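Local structure of L-ribulose 3-epimerase (Methylomonas sp. DH-1, 7CJ4) at residues C109-C114 and D150-N155. The protein catalyses the manganese-dependent C3 epimerization of ketoses, with highest activity toward L-ribulose, followed by D-ribulose, D-allulose and D-fructose. Residues are numbered along the deposited sequence; the frame is centred on the assembly and turned at random.
Sequences CGVIYC and DLEVVN. With MN (manganese (II) ion), chain C.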
# COMPACT_ATOMS: atom_id res chain seq x y z
N CYS A 109 2.94 -10.85 18.25
CA CYS A 109 3.38 -10.46 16.89
C CYS A 109 2.60 -9.24 16.38
O CYS A 109 1.81 -8.65 17.16
CB CYS A 109 3.27 -11.62 15.91
SG CYS A 109 1.58 -12.16 15.56
N GLY A 110 2.86 -8.84 15.13
CA GLY A 110 2.22 -7.67 14.49
C GLY A 110 3.09 -6.43 14.60
O GLY A 110 4.30 -6.56 14.81
N VAL A 111 2.48 -5.25 14.48
CA VAL A 111 3.19 -3.94 14.48
C VAL A 111 3.30 -3.46 15.93
O VAL A 111 2.59 -2.52 16.31
CB VAL A 111 2.47 -2.94 13.55
CG1 VAL A 111 3.14 -1.58 13.54
CG2 VAL A 111 2.37 -3.50 12.14
N ILE A 112 4.15 -4.13 16.71
CA ILE A 112 4.30 -3.93 18.18
C ILE A 112 5.41 -2.91 18.46
O ILE A 112 5.64 -2.62 19.63
CB ILE A 112 4.62 -5.25 18.90
CG1 ILE A 112 5.81 -5.97 18.27
CG2 ILE A 112 3.39 -6.14 18.97
CD1 ILE A 112 6.25 -7.20 19.03
N TYR A 113 6.07 -2.40 17.41
CA TYR A 113 7.33 -1.61 17.52
C TYR A 113 7.10 -0.15 17.10
O TYR A 113 8.06 0.64 17.13
CB TYR A 113 8.41 -2.26 16.66
CG TYR A 113 8.02 -2.45 15.22
CD1 TYR A 113 8.04 -1.39 14.33
CD2 TYR A 113 7.60 -3.69 14.76
CE1 TYR A 113 7.66 -1.56 13.01
CE2 TYR A 113 7.22 -3.87 13.44
CZ TYR A 113 7.26 -2.80 12.56
OH TYR A 113 6.90 -2.95 11.25
N CYS A 114 5.88 0.21 16.71
CA CYS A 114 5.51 1.58 16.27
C CYS A 114 3.99 1.70 16.18
O CYS A 114 3.31 0.65 16.27
CB CYS A 114 6.11 1.90 14.90
SG CYS A 114 5.32 0.99 13.55
N ASP A 150 7.54 -11.28 17.74
CA ASP A 150 7.85 -11.30 16.29
C ASP A 150 7.44 -9.94 15.71
O ASP A 150 6.24 -9.62 15.77
CB ASP A 150 7.13 -12.48 15.63
CG ASP A 150 7.12 -13.72 16.50
OD1 ASP A 150 8.11 -14.48 16.44
OD2 ASP A 150 6.15 -13.89 17.26
N LEU A 151 8.42 -9.16 15.24
CA LEU A 151 8.17 -7.81 14.68
C LEU A 151 7.69 -7.98 13.23
O LEU A 151 8.47 -8.49 12.41
CB LEU A 151 9.44 -6.97 14.74
CG LEU A 151 10.25 -7.05 16.04
CD1 LEU A 151 11.00 -5.75 16.28
CD2 LEU A 151 9.37 -7.36 17.23
N GLU A 152 6.45 -7.59 12.94
CA GLU A 152 5.84 -7.74 11.60
C GLU A 152 6.34 -6.61 10.69
O GLU A 152 6.03 -5.42 10.96
CB GLU A 152 4.32 -7.76 11.69
CG GLU A 152 3.64 -7.97 10.35
CD GLU A 152 2.13 -8.19 10.43
OE1 GLU A 152 1.54 -7.81 11.46
OE2 GLU A 152 1.56 -8.74 9.48
N VAL A 153 7.07 -6.96 9.63
CA VAL A 153 7.47 -5.99 8.57
C VAL A 153 6.21 -5.68 7.76
O VAL A 153 5.62 -6.64 7.22
CB VAL A 153 8.61 -6.55 7.69
CG1 VAL A 153 8.83 -5.70 6.45
CG2 VAL A 153 9.89 -6.67 8.49
N VAL A 154 5.79 -4.40 7.73
CA VAL A 154 4.57 -3.95 6.99
C VAL A 154 4.96 -2.88 5.95
O VAL A 154 6.09 -2.36 6.02
CB VAL A 154 3.47 -3.45 7.94
CG1 VAL A 154 2.99 -4.56 8.85
CG2 VAL A 154 3.89 -2.23 8.75
N ASN A 155 4.05 -2.59 5.01
CA ASN A 155 4.32 -1.69 3.87
C ASN A 155 4.42 -0.24 4.37
O ASN A 155 4.11 0.00 5.54
CB ASN A 155 3.25 -1.79 2.78
CG ASN A 155 1.91 -1.27 3.23
OD1 ASN A 155 1.74 -0.07 3.45
ND2 ASN A 155 0.96 -2.19 3.37
MN MN C . -0.43 -9.18 9.03
O HOH W 1 -1.06 -7.09 9.23
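Glu-152 meets the 109-114 segment through both its backbone and its side chain. Glu-152 N donates to Gly-110 O at 3.0 Å in a nearly straight bond (163° at the hydrogen), although the donor stands above the carbonyl plane. Glu-152 CB rests against the carbonyl of Gly-110, 3.3 Å from Gly-110 O; CG lies anti to the backbone N (chi1 -177°) and the chain stays extended, which carries the carboxylate past the Gly-110 backbone. Glu-152 CD faces Gly-110 CA at 4.1 Å. Glu-152 OE1 comes within 3.1 Å of Gly-110 CA, while Glu-152 OE2 binds the manganese at 2.1 Å. Asp-185, His-211, Glu-246 and a water also bind the metal.

The carbonyl of Glu-152 is held too: Tyr-113 OH donates to Glu-152 O at 2.6 Å, tilted 25° from the carbonyl plane, with that oxygen at the ring's edge. Ring atom CD2 of Tyr-113 touches Leu-151 CB, and Leu-151 CD2 packs on Ile-112 CD1 at 3.6 Å, those two side chains crossing near a right angle. Farther along, Val-111 CG2 meets Val-154 CG1 at 3.5 Å. A phenylalanine in place of Tyr-113 would probably leave the buried Glu-152 carbonyl without this hydroxyl donor and the backbone beside the metal ligand less firmly fixed.

Strands 107-109 and 148-152 are parallel neighbours in a closed eight-stranded barrel, and the contact lies at their C-terminal ends, the active-site end of a TIM barrel, where Glu-152 is a metal ligand and probably a proton donor/acceptor.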